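TRNA (cytosine(72)-C(5))-methyltransferase (Pyrococcus horikoshii, PDB 5ZVE) transfers a methyl group from S-adenosyl-L-methionine to carbon 5 of cytosine 72 in several tRNAs. Local coordinates at residues A[31-36]-A[280-285]; A[57-62]-A[71-76]. All coordinates share one frame; numbering follows the deposited sequence.

Interaction 1: A[31-36]-A[280-285]; sequences EPVEHY and GVRPKL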
ATOM      1  N   GLU A  31      -2.135  10.025   9.291  1.00 22.63           N
ATOM      2  CA  GLU A  31      -3.464  10.139   8.696  1.00 23.36           C
ATOM      3  C   GLU A  31      -3.605   9.260   7.452  1.00 22.90           C
ATOM      4  O   GLU A  31      -2.608   8.927   6.806  1.00 20.62           O
ATOM      5  CB  GLU A  31      -3.756  11.597   8.323  1.00 20.39           C
ATOM      6  CG  GLU A  31      -3.451  12.621   9.407  1.00 24.96           C
ATOM      7  CD  GLU A  31      -3.670  14.046   8.924  1.00 27.88           C
ATOM      8  OE1 GLU A  31      -3.973  14.230   7.725  1.00 27.88           O
ATOM      9  OE2 GLU A  31      -3.533  14.984   9.738  1.00 31.97           O
ATOM     10  N   PRO A  32      -4.849   8.876   7.116  1.00 22.66           N
ATOM     11  CA  PRO A  32      -5.078   8.149   5.863  1.00 15.74           C
ATOM     12  C   PRO A  32      -4.754   9.031   4.665  1.00 20.26           C
ATOM     13  O   PRO A  32      -4.719  10.254   4.807  1.00 20.20           O
ATOM     14  CB  PRO A  32      -6.575   7.809   5.910  1.00 18.34           C
ATOM     15  CG  PRO A  32      -6.981   8.001   7.347  1.00 19.53           C
ATOM     16  CD  PRO A  32      -6.091   9.073   7.878  1.00 20.77           C
ATOM     17  N   VAL A  33      -4.521   8.424   3.508  1.00 17.13           N
ATOM     18  CA  VAL A  33      -4.209   9.202   2.318  1.00 22.10           C
ATOM     19  C   VAL A  33      -5.375  10.136   2.021  1.00 25.13           C
ATOM     20  O   VAL A  33      -6.539   9.790   2.259  1.00 20.40           O
ATOM     21  CB  VAL A  33      -3.902   8.308   1.097  1.00 22.14           C
ATOM     22  CG1 VAL A  33      -2.693   7.415   1.391  1.00 20.87           C
ATOM     23  CG2 VAL A  33      -5.111   7.475   0.704  1.00 17.98           C
ATOM     24  N   GLU A  34      -5.053  11.339   1.555  1.00 24.89           N
ATOM     25  CA  GLU A  34      -6.070  12.337   1.247  1.00 20.96           C
ATOM     26  C   GLU A  34      -6.817  11.955  -0.025  1.00 20.37           C
ATOM     27  O   GLU A  34      -8.017  12.211  -0.157  1.00 22.80           O
ATOM     28  CB  GLU A  34      -5.439  13.726   1.102  1.00 22.28           C
ATOM     29  CG  GLU A  34      -4.830  14.289   2.387  1.00 22.02           C
ATOM     30  CD  GLU A  34      -3.463  13.698   2.734  1.00 23.19           C
ATOM     31  OE1 GLU A  34      -2.968  12.818   2.001  1.00 21.43           O
ATOM     32  OE2 GLU A  34      -2.879  14.126   3.749  1.00 23.33           O
ATOM     33  N   HIS A  35      -6.092  11.350  -0.963  1.00 21.68           N
ATOM     34  CA  HIS A  35      -6.678  10.867  -2.208  1.00 20.93           C
ATOM     35  C   HIS A  35      -6.597   9.347  -2.265  1.00 21.21           C
ATOM     36  O   HIS A  35      -5.507   8.771  -2.375  1.00 23.23           O
ATOM     37  CB  HIS A  35      -5.982  11.481  -3.425  1.00 22.48           C
ATOM     38  CG  HIS A  35      -6.302  12.928  -3.646  1.00 26.16           C
ATOM     39  ND1 HIS A  35      -5.821  13.641  -4.719  1.00 23.32           N
ATOM     40  CD2 HIS A  35      -7.045  13.798  -2.915  1.00 20.89           C
ATOM     41  CE1 HIS A  35      -6.264  14.887  -4.655  1.00 20.31           C
ATOM     42  NE2 HIS A  35      -7.005  15.007  -3.569  1.00 22.83           N
ATOM     43  N   TYR A  36      -7.752   8.698  -2.193  1.00 21.14           N
ATOM     44  CA  TYR A  36      -7.808   7.243  -2.144  1.00 23.67           C
ATOM     45  C   TYR A  36      -8.004   6.681  -3.545  1.00 23.33           C
ATOM     46  O   TYR A  36      -9.087   6.806  -4.132  1.00 21.56           O
ATOM     47  CB  TYR A  36      -8.932   6.782  -1.214  1.00 18.24           C
ATOM     48  CG  TYR A  36      -8.970   5.291  -0.985  1.00 24.23           C
ATOM     49  CD1 TYR A  36      -7.912   4.639  -0.360  1.00 24.79           C
ATOM     50  CD2 TYR A  36     -10.059   4.535  -1.389  1.00 27.05           C
ATOM     51  CE1 TYR A  36      -7.944   3.274  -0.143  1.00 22.40           C
ATOM     52  CE2 TYR A  36     -10.097   3.167  -1.179  1.00 26.75           C
ATOM     53  CZ  TYR A  36      -9.038   2.545  -0.557  1.00 24.92           C
ATOM     54  OH  TYR A  36      -9.077   1.187  -0.346  1.00 38.70           O
ATOM     55  N   GLY A 280       6.511   4.085   4.975  1.00 18.94           N
ATOM     56  CA  GLY A 280       5.703   5.044   4.241  1.00 20.57           C
ATOM     57  C   GLY A 280       4.209   4.773   4.227  1.00 23.41           C
ATOM     58  O   GLY A 280       3.438   5.582   3.716  1.00 22.17           O
ATOM     59  N   VAL A 281       3.787   3.642   4.787  1.00 24.72           N
ATOM     60  CA  VAL A 281       2.393   3.241   4.663  1.00 23.30           C
ATOM     61  C   VAL A 281       1.493   4.074   5.569  1.00 24.70           C
ATOM     62  O   VAL A 281       1.897   4.521   6.641  1.00 22.56           O
ATOM     63  CB  VAL A 281       2.192   1.736   4.966  1.00 26.53           C
ATOM     64  CG1 VAL A 281       3.114   0.889   4.105  1.00 23.16           C
ATOM     65  CG2 VAL A 281       2.397   1.443   6.431  1.00 25.81           C
ATOM     66  N   ARG A 282       0.274   4.304   5.102  1.00 22.61           N
ATOM     67  CA  ARG A 282      -0.685   5.130   5.819  1.00 23.79           C
ATOM     68  C   ARG A 282      -2.001   4.370   5.967  1.00 22.85           C
ATOM     69  O   ARG A 282      -2.345   3.557   5.110  1.00 21.99           O
ATOM     70  CB  ARG A 282      -0.889   6.461   5.088  1.00 21.92           C
ATOM     71  CG  ARG A 282       0.398   7.261   4.920  1.00 23.46           C
ATOM     72  CD  ARG A 282       0.190   8.472   4.031  1.00 21.51           C
ATOM     73  NE  ARG A 282      -0.578   9.509   4.707  1.00 21.45           N
ATOM     74  CZ  ARG A 282      -1.036  10.607   4.116  1.00 22.51           C
ATOM     75  NH1 ARG A 282      -0.807  10.815   2.827  1.00 20.19           N
ATOM     76  NH2 ARG A 282      -1.725  11.496   4.815  1.00 19.66           N
ATOM     77  N   PRO A 283      -2.727   4.604   7.074  1.00 24.95           N
ATOM     78  CA  PRO A 283      -2.333   5.479   8.179  1.00 22.79           C
ATOM     79  C   PRO A 283      -1.354   4.787   9.119  1.00 23.62           C
ATOM     80  O   PRO A 283      -1.347   3.561   9.206  1.00 22.84           O
ATOM     81  CB  PRO A 283      -3.657   5.759   8.884  1.00 22.21           C
ATOM     82  CG  PRO A 283      -4.441   4.517   8.668  1.00 21.13           C
ATOM     83  CD  PRO A 283      -4.039   3.978   7.318  1.00 23.24           C
ATOM     84  N   LYS A 284      -0.530   5.576   9.795  1.00 19.37           N
ATOM     85  CA  LYS A 284       0.444   5.044  10.732  1.00 27.29           C
ATOM     86  C   LYS A 284       0.055   5.444  12.153  1.00 27.89           C
ATOM     87  O   LYS A 284       0.485   6.484  12.654  1.00 28.50           O
ATOM     88  CB  LYS A 284       1.848   5.544  10.387  1.00 26.07           C
ATOM     89  CG  LYS A 284       2.963   4.885  11.172  1.00 29.36           C
ATOM     90  CD  LYS A 284       3.102   3.411  10.833  1.00 23.98           C
ATOM     91  CE  LYS A 284       3.636   3.227   9.423  1.00 29.95           C
ATOM     92  NZ  LYS A 284       4.027   1.813   9.160  1.00 27.72           N
ATOM     93  N   LEU A 285      -0.787   4.628  12.784  1.00 24.15           N
ATOM     94  CA  LEU A 285      -1.238   4.884  14.148  1.00 25.93           C
ATOM     95  C   LEU A 285      -0.058   4.810  15.121  1.00 28.41           C
ATOM     96  O   LEU A 285       0.156   5.726  15.912  1.00 29.47           O
ATOM     97  CB  LEU A 285      -2.337   3.898  14.554  1.00 23.55           C
ATOM     98  CG  LEU A 285      -3.776   4.221  14.123  1.00 20.31           C
ATOM     99  CD1 LEU A 285      -3.938   4.215  12.610  1.00 27.61           C
ATOM    100  CD2 LEU A 285      -4.767   3.264  14.769  1.00 22.98           C
TER
HETATM  101  O   HOH W   1      -4.407   5.691   3.899  1.00 23.96           O
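Arg282 reaches Glu34 because its chain, straight as far as CD (chi2 172°), turns at chi3, which brings NE toward the 31-36 backbone; Glu34 answers with a bend at chi2 (78°) that brings its CD round toward the arginine. The two side chains meet at about a right angle, and Arg282 holds the carboxylate end-on in a salt bridge, one oxygen to each terminal nitrogen. The bond from Arg282 NH2 to Glu34 OE2, 3.1 Å, is nearly straight and lies in the guanidinium plane but arrives from above the carboxylate plane. That from Arg282 NH1 to Glu34 OE1, also 3.1 Å, is more bent and uses the syn side of the oxygen; the two planes stand 54° apart. Nearer the backbone, Arg282 NE donates to Glu31 O at 3.0 Å, and Val33 CA lies over one guanidinium face. Val33 CG1 packs on the aliphatic part, 4.0 Å from Arg282 CD. A cis peptide bond precedes Pro283, whose CB rests 4.2 Å from Pro32 CD. A water accepts from Val33 N and donates weakly to Arg282 O. Thr371 O takes a further bond from Arg282 NH1, while Glu31 is paired with Arg75. The contact joins the ferredoxin-like N-terminal region to the methyltransferase loop between strand 267-273 and helix 291-310, with the Arg282 side chain about 9 Å from that of Cys323, the predicted nucleophile. An alanine at Arg282 would probably leave the Glu34 carboxylate without its two-nitrogen partner and Glu31 O without the NE donor, weakening the join between the two regions. The guanidinium of the buried Arg282 thus binds both a carboxylate and backbone carbonyls, and the acidic Glu34 probably offsets its positive charge.

Interaction 2: A[57-62]-A[71-76]; sequences EGLKPL and LYFVRE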
ATOM      1  N   GLU A  57     -23.791   4.197  -7.194  1.00 39.29           N
ATOM      2  CA  GLU A  57     -23.726   3.786  -5.794  1.00 40.56           C
ATOM      3  C   GLU A  57     -23.524   4.971  -4.850  1.00 39.60           C
ATOM      4  O   GLU A  57     -23.303   4.784  -3.655  1.00 38.45           O
ATOM      5  CB  GLU A  57     -22.601   2.766  -5.590  1.00 40.17           C
ATOM      6  CG  GLU A  57     -22.745   1.484  -6.406  1.00 41.21           C
ATOM      7  CD  GLU A  57     -23.624   0.443  -5.730  1.00 46.15           C
ATOM      8  OE1 GLU A  57     -23.293  -0.761  -5.820  1.00 53.39           O
ATOM      9  OE2 GLU A  57     -24.645   0.821  -5.116  1.00 48.29           O
ATOM     10  N   GLY A  58     -23.601   6.186  -5.390  1.00 35.91           N
ATOM     11  CA  GLY A  58     -23.471   7.387  -4.582  1.00 34.65           C
ATOM     12  C   GLY A  58     -22.041   7.846  -4.357  1.00 38.21           C
ATOM     13  O   GLY A  58     -21.785   8.739  -3.549  1.00 38.22           O
ATOM     14  N   LEU A  59     -21.098   7.232  -5.062  1.00 32.39           N
ATOM     15  CA  LEU A  59     -19.695   7.565  -4.877  1.00 32.24           C
ATOM     16  C   LEU A  59     -19.287   8.726  -5.779  1.00 33.12           C
ATOM     17  O   LEU A  59     -19.930   8.984  -6.800  1.00 27.28           O
ATOM     18  CB  LEU A  59     -18.824   6.339  -5.149  1.00 28.41           C
ATOM     19  CG  LEU A  59     -19.216   5.117  -4.315  1.00 38.29           C
ATOM     20  CD1 LEU A  59     -18.237   3.976  -4.523  1.00 35.89           C
ATOM     21  CD2 LEU A  59     -19.315   5.481  -2.838  1.00 32.31           C
ATOM     22  N   LYS A  60     -18.225   9.429  -5.394  1.00 30.65           N
ATOM     23  CA  LYS A  60     -17.746  10.568  -6.175  1.00 29.76           C
ATOM     24  C   LYS A  60     -16.322  10.352  -6.691  1.00 29.06           C
ATOM     25  O   LYS A  60     -15.384  11.025  -6.261  1.00 29.01           O
ATOM     26  CB  LYS A  60     -17.825  11.850  -5.347  1.00 32.12           C
ATOM     27  CG  LYS A  60     -19.257  12.261  -5.024  1.00 38.85           C
ATOM     28  CD  LYS A  60     -19.310  13.500  -4.147  1.00 45.94           C
ATOM     29  CE  LYS A  60     -20.747  13.972  -3.969  1.00 63.23           C
ATOM     30  NZ  LYS A  60     -20.845  15.185  -3.112  1.00 73.60           N
ATOM     31  N   PRO A  61     -16.157   9.417  -7.633  1.00 24.58           N
ATOM     32  CA  PRO A  61     -14.804   9.151  -8.125  1.00 26.70           C
ATOM     33  C   PRO A  61     -14.286  10.319  -8.948  1.00 23.04           C
ATOM     34  O   PRO A  61     -15.065  10.971  -9.640  1.00 27.70           O
ATOM     35  CB  PRO A  61     -14.991   7.904  -8.986  1.00 22.12           C
ATOM     36  CG  PRO A  61     -16.377   8.065  -9.533  1.00 27.25           C
ATOM     37  CD  PRO A  61     -17.184   8.735  -8.440  1.00 23.54           C
ATOM     38  N   LEU A  62     -12.992  10.595  -8.853  1.00 20.76           N
ATOM     39  CA  LEU A  62     -12.385  11.634  -9.671  1.00 21.90           C
ATOM     40  C   LEU A  62     -11.299  11.026 -10.549  1.00 24.69           C
ATOM     41  O   LEU A  62     -10.648  10.056 -10.156  1.00 23.41           O
ATOM     42  CB  LEU A  62     -11.814  12.746  -8.790  1.00 23.05           C
ATOM     43  CG  LEU A  62     -12.803  13.424  -7.847  1.00 27.29           C
ATOM     44  CD1 LEU A  62     -12.097  14.443  -6.978  1.00 23.70           C
ATOM     45  CD2 LEU A  62     -13.912  14.089  -8.656  1.00 23.34           C
ATOM     46  N   LEU A  71      -8.468   6.306 -10.763  1.00 17.90           N
ATOM     47  CA  LEU A  71      -9.583   7.033 -10.162  1.00 19.20           C
ATOM     48  C   LEU A  71      -9.304   7.195  -8.688  1.00 21.08           C
ATOM     49  O   LEU A  71      -8.734   6.299  -8.069  1.00 20.06           O
ATOM     50  CB  LEU A  71     -10.914   6.304 -10.355  1.00 19.20           C
ATOM     51  CG  LEU A  71     -11.576   6.317 -11.734  1.00 21.10           C
ATOM     52  CD1 LEU A  71     -12.778   5.401 -11.741  1.00 19.44           C
ATOM     53  CD2 LEU A  71     -11.973   7.720 -12.113  1.00 19.19           C
ATOM     54  N   TYR A  72      -9.704   8.321  -8.108  1.00 21.05           N
ATOM     55  CA  TYR A  72      -9.501   8.492  -6.679  1.00 20.48           C
ATOM     56  C   TYR A  72     -10.701   9.127  -5.992  1.00 23.90           C
ATOM     57  O   TYR A  72     -11.514   9.811  -6.618  1.00 23.51           O
ATOM     58  CB  TYR A  72      -8.225   9.309  -6.409  1.00 22.08           C
ATOM     59  CG  TYR A  72      -8.296  10.763  -6.812  1.00 22.68           C
ATOM     60  CD1 TYR A  72      -8.774  11.722  -5.927  1.00 22.91           C
ATOM     61  CD2 TYR A  72      -7.875  11.180  -8.072  1.00 23.24           C
ATOM     62  CE1 TYR A  72      -8.842  13.054  -6.287  1.00 31.76           C
ATOM     63  CE2 TYR A  72      -7.941  12.514  -8.441  1.00 25.32           C
ATOM     64  CZ  TYR A  72      -8.428  13.445  -7.543  1.00 27.00           C
ATOM     65  OH  TYR A  72      -8.503  14.773  -7.890  1.00 33.19           O
ATOM     66  N   PHE A  73     -10.808   8.871  -4.695  1.00 23.78           N
ATOM     67  CA  PHE A  73     -11.866   9.441  -3.883  1.00 19.87           C
ATOM     68  C   PHE A  73     -11.253  10.383  -2.867  1.00 19.77           C
ATOM     69  O   PHE A  73     -10.193  10.101  -2.306  1.00 19.97           O
ATOM     70  CB  PHE A  73     -12.670   8.347  -3.180  1.00 23.22           C
ATOM     71  CG  PHE A  73     -13.232   7.311  -4.112  1.00 27.01           C
ATOM     72  CD1 PHE A  73     -12.466   6.233  -4.521  1.00 20.37           C
ATOM     73  CD2 PHE A  73     -14.532   7.423  -4.586  1.00 26.49           C
ATOM     74  CE1 PHE A  73     -12.984   5.283  -5.381  1.00 22.80           C
ATOM     75  CE2 PHE A  73     -15.056   6.478  -5.444  1.00 23.92           C
ATOM     76  CZ  PHE A  73     -14.281   5.406  -5.846  1.00 25.48           C
ATOM     77  N   VAL A  74     -11.901  11.518  -2.651  1.00 16.65           N
ATOM     78  CA  VAL A  74     -11.381  12.486  -1.705  1.00 20.39           C
ATOM     79  C   VAL A  74     -11.751  12.043  -0.292  1.00 21.22           C
ATOM     80  O   VAL A  74     -12.894  11.669  -0.018  1.00 28.34           O
ATOM     81  CB  VAL A  74     -11.916  13.904  -1.983  1.00 26.47           C
ATOM     82  CG1 VAL A  74     -11.397  14.878  -0.941  1.00 25.15           C
ATOM     83  CG2 VAL A  74     -11.500  14.359  -3.380  1.00 23.39           C
ATOM     84  N   ARG A  75     -10.775  12.108   0.602  1.00 24.41           N
ATOM     85  CA  ARG A  75     -10.951  11.688   1.983  1.00 23.18           C
ATOM     86  C   ARG A  75     -11.749  12.720   2.779  1.00 25.07           C
ATOM     87  O   ARG A  75     -11.668  13.916   2.513  1.00 25.38           O
ATOM     88  CB  ARG A  75      -9.579  11.448   2.615  1.00 23.55           C
ATOM     89  CG  ARG A  75      -9.591  11.165   4.097  1.00 26.90           C
ATOM     90  CD  ARG A  75      -8.956  12.322   4.840  1.00 24.52           C
ATOM     91  NE  ARG A  75      -7.557  12.078   5.146  1.00 21.31           N
ATOM     92  CZ  ARG A  75      -6.697  13.017   5.528  1.00 24.63           C
ATOM     93  NH1 ARG A  75      -7.087  14.279   5.631  1.00 16.82           N
ATOM     94  NH2 ARG A  75      -5.443  12.688   5.808  1.00 20.79           N
ATOM     95  N   GLU A  76     -12.526  12.248   3.750  1.00 27.21           N
ATOM     96  CA  GLU A  76     -13.272  13.133   4.637  1.00 24.29           C
ATOM     97  C   GLU A  76     -12.654  13.121   6.034  1.00 25.07           C
ATOM     98  O   GLU A  76     -12.277  12.069   6.546  1.00 28.09           O
ATOM     99  CB  GLU A  76     -14.740  12.706   4.703  1.00 29.73           C
ATOM    100  CG  GLU A  76     -15.463  12.809   3.362  1.00 31.06           C
ATOM    101  CD  GLU A  76     -16.872  12.243   3.402  1.00 36.88           C
ATOM    102  OE1 GLU A  76     -17.292  11.750   4.469  1.00 40.50           O
ATOM    103  OE2 GLU A  76     -17.555  12.279   2.357  1.00 44.71           O
TER
HETATM  104  O   HOH W   2     -14.228  12.167  -3.985  1.00 22.61           O
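Leu62 CB lies over one face of the Tyr72 ring, 3.9 Å from the ring centroid and 18° off the normal, a CH-pi contact displaced toward the CZ side. The side chains cross obliquely, and Leu62 CD1 reaches past the rim, 3.6 Å from Tyr72 CE1, and also meets Val74 CG2. Tyr72 CG sits between its backbone N and carbonyl carbon (chi1 69°), on the side of the sheet where Leu62 also projects. His35 stacks on the same tyrosine from the neighbouring strand. Leu62 and Tyr72 are an antiparallel hydrogen-bonded pair, Leu62 N giving to Tyr72 O at 2.8 Å and Tyr72 N to Leu62 O at 2.8 Å. This pairing joins edge strand 62-63 to strand 70-74 in an antiparallel sheet to which the ferredoxin-like region contributes strands 62-63, 70-74 and 35-40. Leu71 CA makes a CA-H...O contact with Leu62 O, and Leu71 CD2 lies 3.3 Å from that oxygen. The Phe73 ring turns instead to the chain leading into the strand, where Leu59 CB and Pro61 CB each come within 3.8 Å of Phe73 CE2. Leu54 of helix 47-56 touches Leu59, Pro61 and Phe73, packing the helix against this group. That helix ends in a Schellman motif with Gly58, at positive phi, as its C-prime residue. Beyond the paired residues a water bridges the backbones, donating to Lys60 O and accepting from Val74 N.

From the N terminus, the chain passes helix 19-29 and enters 31-36, the first half of interaction 1, then runs through strand 35-40 and helix 47-56 to 57-62. Interaction 2 closes a short loop there, with eight residues between its segments, when strand 70-74 returns beside strand 62-63. The partner of 31-36 arrives only at 280-285, after the PUA region and much of the methyltransferase region, so the long loop of interaction 1 encloses that of interaction 2. Strands 35-40 and 70-74 are sheet neighbours: Tyr36 O probably bonds Phe73 N, and Pro32 O probably bonds Arg75 NH2. Interaction 2 adds strand 62-63 at one edge of this sheet, and interaction 1 ties the start of strand 35-40 to the methyltransferase region.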